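Local coordinates for mandelate racemase/muconate lactonizing enzyme family protein (Roseovarius sp. TM1035, PDB 3T9P) that is of unproven function but belongs to the enolase superfamily and probably abstracts a proton alpha to a substrate carboxylate, as its mandelate racemase and muconate lactonizing relatives do, at residues Thr109-Lys121 with Ile362-Ser374. Sequence-based numbering, arbitrary orientation.
Sequences TALWDMRGKLEGK and IVTDAPGWGVEIS
W369 lies against the side of helix 98-119, its indole directed at T109 and D113. The pyrrole edge does the polar work: W369 NE1 donates to the backbone O of T109 at 2.9 Å, from above the carbonyl plane. The same oxygen takes the helical bond from D113 N, which arrives from the opposite face. Further round the ring, W369 CZ2 packs on W112 CB at 3.8 Å.

D113 meets W369 twice. Its CG stands anti to the backbone N (chi1 -171°), which carries the carboxylate out beside the turn. There D113 OD1 accepts from the backbone N of W369 at 2.9 Å, with the donor close to the line of the C-O bond and the hydrogen bond almost straight (164°). The carboxylate and indole planes are nearly parallel, 3° apart, and D113 CB comes within 3.5 Å of W369 CD1. A water also donates to OD1 and accepts from V371 N. On the other oxygen, OD2 uses its syn lone pair for the salt bridge to K117 NZ, and it takes a further bond from W50 N. Three groups thus hold the carboxylate's rotation, beside the water.

The contact joins the N-terminal capping domain of the enolase-superfamily fold to the chain that follows strand 360-363 of the barrel domain. P367-G370 forms a type II' beta turn, with G368 at positive phi. Here backbones nearly touch: G116 and G368 CA atoms are 3.9 Å apart. A side chain on G116 would run into G368 CA, and one on G368 into D113 OD1. P367 CB packs against G116 O and K117 CA. G368 N donates to K121 O at 2.9 Å.

With W369 cut back to an alanine, a gap is likely to open beside W112 and T109, and T109 O to lose its indole donor. H320, from helix 313-322, meets the W369 ring edge-to-face.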
loop_
_atom_site.group_PDB
_atom_site.type_symbol
_atom_site.label_atom_id
_atom_site.label_comp_id
_atom_site.label_asym_id
_atom_site.label_seq_id
_atom_site.Cartn_x
_atom_site.Cartn_y
_atom_site.Cartn_z
ATOM N N THR A 109 -5.707 -18.156 -1.417
ATOM C CA THR A 109 -6.918 -18.838 -1.979
ATOM C C THR A 109 -6.599 -20.179 -2.653
ATOM O O THR A 109 -7.380 -21.083 -2.589
ATOM C CB THR A 109 -7.706 -17.932 -2.985
ATOM O OG1 THR A 109 -6.779 -17.365 -3.906
ATOM C CG2 THR A 109 -8.398 -16.752 -2.239
ATOM N N ALA A 110 -5.428 -20.311 -3.279
ATOM C CA ALA A 110 -5.073 -21.575 -3.914
ATOM C C ALA A 110 -4.856 -22.606 -2.805
ATOM O O ALA A 110 -5.186 -23.760 -2.951
ATOM C CB ALA A 110 -3.731 -21.378 -4.714
ATOM N N LEU A 111 -4.229 -22.182 -1.698
ATOM C CA LEU A 111 -3.963 -23.145 -0.620
ATOM C C LEU A 111 -5.245 -23.607 0.097
ATOM O O LEU A 111 -5.330 -24.767 0.537
ATOM C CB LEU A 111 -2.949 -22.566 0.367
ATOM C CG LEU A 111 -1.517 -22.404 -0.161
ATOM C CD1 LEU A 111 -0.713 -21.581 0.859
ATOM C CD2 LEU A 111 -0.826 -23.773 -0.418
ATOM N N TRP A 112 -6.220 -22.715 0.311
ATOM C CA TRP A 112 -7.514 -23.205 0.877
ATOM C C TRP A 112 -8.149 -24.231 -0.070
ATOM O O TRP A 112 -8.728 -25.196 0.385
ATOM C CB TRP A 112 -8.491 -22.010 1.150
ATOM C CG TRP A 112 -8.014 -21.171 2.332
ATOM C CD1 TRP A 112 -7.481 -19.872 2.311
ATOM C CD2 TRP A 112 -8.063 -21.571 3.682
ATOM N NE1 TRP A 112 -7.223 -19.454 3.587
ATOM C CE2 TRP A 112 -7.523 -20.498 4.456
ATOM C CE3 TRP A 112 -8.510 -22.757 4.336
ATOM C CZ2 TRP A 112 -7.410 -20.579 5.856
ATOM C CZ3 TRP A 112 -8.343 -22.859 5.742
ATOM C CH2 TRP A 112 -7.803 -21.768 6.481
ATOM N N ASP A 113 -8.141 -23.960 -1.360
ATOM C CA ASP A 113 -8.775 -24.873 -2.334
ATOM C C ASP A 113 -8.015 -26.206 -2.325
ATOM O O ASP A 113 -8.618 -27.255 -2.361
ATOM C CB ASP A 113 -8.684 -24.281 -3.762
ATOM C CG ASP A 113 -9.541 -25.116 -4.817
ATOM O OD1 ASP A 113 -10.786 -25.281 -4.571
ATOM O OD2 ASP A 113 -8.913 -25.587 -5.867
ATOM N N MET A 114 -6.707 -26.133 -2.258
ATOM C CA MET A 114 -5.852 -27.325 -2.154
ATOM C C MET A 114 -6.237 -28.171 -0.956
ATOM O O MET A 114 -6.524 -29.391 -1.113
ATOM C CB MET A 114 -4.334 -26.947 -2.182
ATOM C CG MET A 114 -3.352 -28.203 -2.251
ATOM S SD MET A 114 -3.219 -29.000 -0.609
ATOM C CE MET A 114 -2.365 -27.692 0.304
ATOM N N ARG A 115 -6.259 -27.568 0.243
ATOM C CA ARG A 115 -6.612 -28.293 1.467
ATOM C C ARG A 115 -8.047 -28.800 1.420
ATOM O O ARG A 115 -8.311 -29.911 1.795
ATOM C CB ARG A 115 -6.426 -27.381 2.695
ATOM C CG ARG A 115 -6.704 -28.089 4.004
ATOM C CD ARG A 115 -6.310 -27.193 5.147
ATOM N NE ARG A 115 -6.857 -27.801 6.341
ATOM C CZ ARG A 115 -7.048 -27.174 7.488
ATOM N NH1 ARG A 115 -6.774 -25.873 7.614
ATOM N NH2 ARG A 115 -7.579 -27.845 8.498
ATOM N N GLY A 116 -8.953 -28.036 0.846
ATOM C CA GLY A 116 -10.342 -28.464 0.679
ATOM C C GLY A 116 -10.489 -29.736 -0.173
ATOM O O GLY A 116 -11.176 -30.701 0.268
ATOM N N LYS A 117 -9.818 -29.772 -1.332
ATOM C CA LYS A 117 -9.776 -30.985 -2.204
ATOM C C LYS A 117 -9.076 -32.163 -1.567
ATOM O O LYS A 117 -9.478 -33.302 -1.738
ATOM C CB LYS A 117 -9.119 -30.606 -3.524
ATOM C CG LYS A 117 -10.168 -29.759 -4.351
ATOM C CD LYS A 117 -9.408 -28.983 -5.496
ATOM C CE LYS A 117 -10.414 -28.330 -6.426
ATOM N NZ LYS A 117 -9.810 -27.463 -7.431
ATOM N N LEU A 118 -7.994 -31.920 -0.844
ATOM C CA LEU A 118 -7.330 -33.025 -0.122
ATOM C C LEU A 118 -8.243 -33.647 0.979
ATOM O O LEU A 118 -8.268 -34.881 1.147
ATOM C CB LEU A 118 -6.014 -32.486 0.469
ATOM C CG LEU A 118 -5.058 -33.373 1.280
ATOM C CD1 LEU A 118 -4.370 -34.385 0.313
ATOM C CD2 LEU A 118 -3.967 -32.490 1.925
ATOM N N GLU A 119 -8.981 -32.799 1.717
ATOM C CA GLU A 119 -9.903 -33.230 2.745
ATOM C C GLU A 119 -11.291 -33.578 2.298
ATOM O O GLU A 119 -12.058 -34.103 3.123
ATOM C CB GLU A 119 -9.972 -32.246 3.929
ATOM C CG GLU A 119 -8.576 -32.027 4.490
ATOM C CD GLU A 119 -8.568 -31.290 5.807
ATOM O OE1 GLU A 119 -9.616 -31.244 6.541
ATOM O OE2 GLU A 119 -7.505 -30.714 6.131
ATOM N N GLY A 120 -11.631 -33.345 1.037
ATOM C CA GLY A 120 -12.984 -33.573 0.571
ATOM C C GLY A 120 -14.046 -32.593 1.142
ATOM O O GLY A 120 -15.232 -32.961 1.247
ATOM N N LYS A 121 -13.642 -31.364 1.488
ATOM C CA LYS A 121 -14.519 -30.449 2.215
ATOM C C LYS A 121 -14.570 -29.090 1.470
ATOM O O LYS A 121 -13.520 -28.623 0.993
ATOM C CB LYS A 121 -13.938 -30.203 3.602
ATOM C CG LYS A 121 -14.250 -31.413 4.626
ATOM C CD LYS A 121 -13.420 -31.270 5.919
ATOM C CE LYS A 121 -13.597 -32.521 6.821
ATOM N NZ LYS A 121 -12.351 -32.434 7.623
ATOM N N ILE A 362 -25.598 -20.110 -3.502
ATOM C CA ILE A 362 -25.451 -21.365 -2.796
ATOM C C ILE A 362 -23.986 -21.756 -2.701
ATOM O O ILE A 362 -23.294 -21.801 -3.689
ATOM C CB ILE A 362 -26.298 -22.499 -3.480
ATOM C CG1 ILE A 362 -26.231 -23.799 -2.681
ATOM C CG2 ILE A 362 -25.825 -22.843 -5.006
ATOM C CD1 ILE A 362 -27.171 -24.914 -3.390
ATOM N N VAL A 363 -23.530 -22.080 -1.503
ATOM C CA VAL A 363 -22.258 -22.810 -1.356
ATOM C C VAL A 363 -22.624 -24.317 -1.340
ATOM O O VAL A 363 -23.345 -24.752 -0.418
ATOM C CB VAL A 363 -21.521 -22.361 -0.105
ATOM C CG1 VAL A 363 -20.303 -23.248 0.231
ATOM C CG2 VAL A 363 -21.093 -20.823 -0.254
ATOM N N THR A 364 -22.165 -25.045 -2.377
ATOM C CA THR A 364 -22.415 -26.499 -2.544
ATOM C C THR A 364 -21.471 -27.321 -1.633
ATOM O O THR A 364 -20.575 -26.758 -0.943
ATOM C CB THR A 364 -22.196 -26.963 -4.026
ATOM O OG1 THR A 364 -20.795 -27.030 -4.323
ATOM C CG2 THR A 364 -23.019 -26.097 -5.132
ATOM N N ASP A 365 -21.633 -28.655 -1.650
ATOM C CA ASP A 365 -20.714 -29.582 -0.994
ATOM C C ASP A 365 -19.441 -29.860 -1.732
ATOM O O ASP A 365 -18.663 -30.694 -1.216
ATOM C CB ASP A 365 -21.292 -31.030 -0.952
ATOM C CG ASP A 365 -22.238 -31.192 0.114
ATOM O OD1 ASP A 365 -22.259 -30.241 0.972
ATOM O OD2 ASP A 365 -22.980 -32.214 0.075
ATOM N N ALA A 366 -19.294 -29.316 -2.943
ATOM C CA ALA A 366 -18.088 -29.538 -3.791
ATOM C C ALA A 366 -16.808 -29.164 -2.982
ATOM O O ALA A 366 -16.817 -28.165 -2.288
ATOM C CB ALA A 366 -18.184 -28.751 -5.137
ATOM N N PRO A 367 -15.747 -29.953 -3.051
ATOM C CA PRO A 367 -14.546 -29.613 -2.204
ATOM C C PRO A 367 -13.860 -28.310 -2.631
ATOM O O PRO A 367 -13.995 -27.958 -3.814
ATOM C CB PRO A 367 -13.534 -30.738 -2.466
ATOM C CG PRO A 367 -14.342 -31.908 -3.041
ATOM C CD PRO A 367 -15.642 -31.261 -3.728
ATOM N N GLY A 368 -13.092 -27.698 -1.700
ATOM C CA GLY A 368 -12.424 -26.390 -1.937
ATOM C C GLY A 368 -13.473 -25.331 -2.241
ATOM O O GLY A 368 -14.478 -25.268 -1.556
ATOM N N TRP A 369 -13.249 -24.488 -3.270
ATOM C CA TRP A 369 -14.121 -23.403 -3.587
ATOM C C TRP A 369 -15.321 -23.900 -4.302
ATOM O O TRP A 369 -16.354 -23.142 -4.417
ATOM C CB TRP A 369 -13.476 -22.350 -4.487
ATOM C CG TRP A 369 -12.293 -21.682 -3.810
ATOM C CD1 TRP A 369 -10.983 -21.669 -4.249
ATOM C CD2 TRP A 369 -12.322 -20.984 -2.587
ATOM N NE1 TRP A 369 -10.173 -20.993 -3.307
ATOM C CE2 TRP A 369 -10.973 -20.564 -2.291
ATOM C CE3 TRP A 369 -13.331 -20.640 -1.708
ATOM C CZ2 TRP A 369 -10.639 -19.845 -1.156
ATOM C CZ3 TRP A 369 -12.985 -19.895 -0.517
ATOM C CH2 TRP A 369 -11.633 -19.506 -0.287
ATOM N N GLY A 370 -15.234 -25.133 -4.773
ATOM C CA GLY A 370 -16.336 -25.717 -5.565
ATOM C C GLY A 370 -16.508 -25.128 -6.957
ATOM O O GLY A 370 -17.650 -25.037 -7.426
ATOM N N VAL A 371 -15.432 -24.696 -7.625
ATOM C CA VAL A 371 -15.627 -24.025 -8.900
ATOM C C VAL A 371 -14.596 -24.641 -9.815
ATOM O O VAL A 371 -13.565 -25.084 -9.327
ATOM C CB VAL A 371 -15.446 -22.443 -8.912
ATOM C CG1 VAL A 371 -16.491 -21.687 -8.054
ATOM C CG2 VAL A 371 -14.020 -21.982 -8.624
ATOM N N GLU A 372 -14.858 -24.663 -11.110
ATOM C CA GLU A 372 -13.874 -25.210 -12.055
ATOM C C GLU A 372 -13.571 -24.132 -13.075
ATOM O O GLU A 372 -14.494 -23.606 -13.737
ATOM C CB GLU A 372 -14.414 -26.505 -12.699
ATOM C CG GLU A 372 -13.287 -27.230 -13.524
ATOM C CD GLU A 372 -13.877 -28.350 -14.436
ATOM O OE1 GLU A 372 -15.137 -28.639 -14.367
ATOM O OE2 GLU A 372 -13.051 -28.898 -15.238
ATOM N N ILE A 373 -12.299 -23.717 -13.142
ATOM C CA ILE A 373 -11.914 -22.653 -14.070
ATOM C C ILE A 373 -11.868 -23.339 -15.420
ATOM O O ILE A 373 -11.258 -24.415 -15.562
ATOM C CB ILE A 373 -10.491 -22.034 -13.726
ATOM C CG1 ILE A 373 -10.579 -21.297 -12.371
ATOM C CG2 ILE A 373 -9.981 -21.106 -14.796
ATOM C CD1 ILE A 373 -9.365 -21.533 -11.625
ATOM N N SER A 374 -12.379 -22.673 -16.425
ATOM C CA SER A 374 -12.359 -23.276 -17.737
ATOM C C SER A 374 -10.952 -23.401 -18.317
ATOM O O SER A 374 -10.260 -22.419 -18.413
ATOM C CB SER A 374 -13.143 -22.442 -18.744
ATOM O OG SER A 374 -13.088 -23.179 -20.014
HETATM O O HOH W 1 -12.620 -25.264 -6.578
HETATM O O HOH W 2 -11.334 -26.712 -9.607
#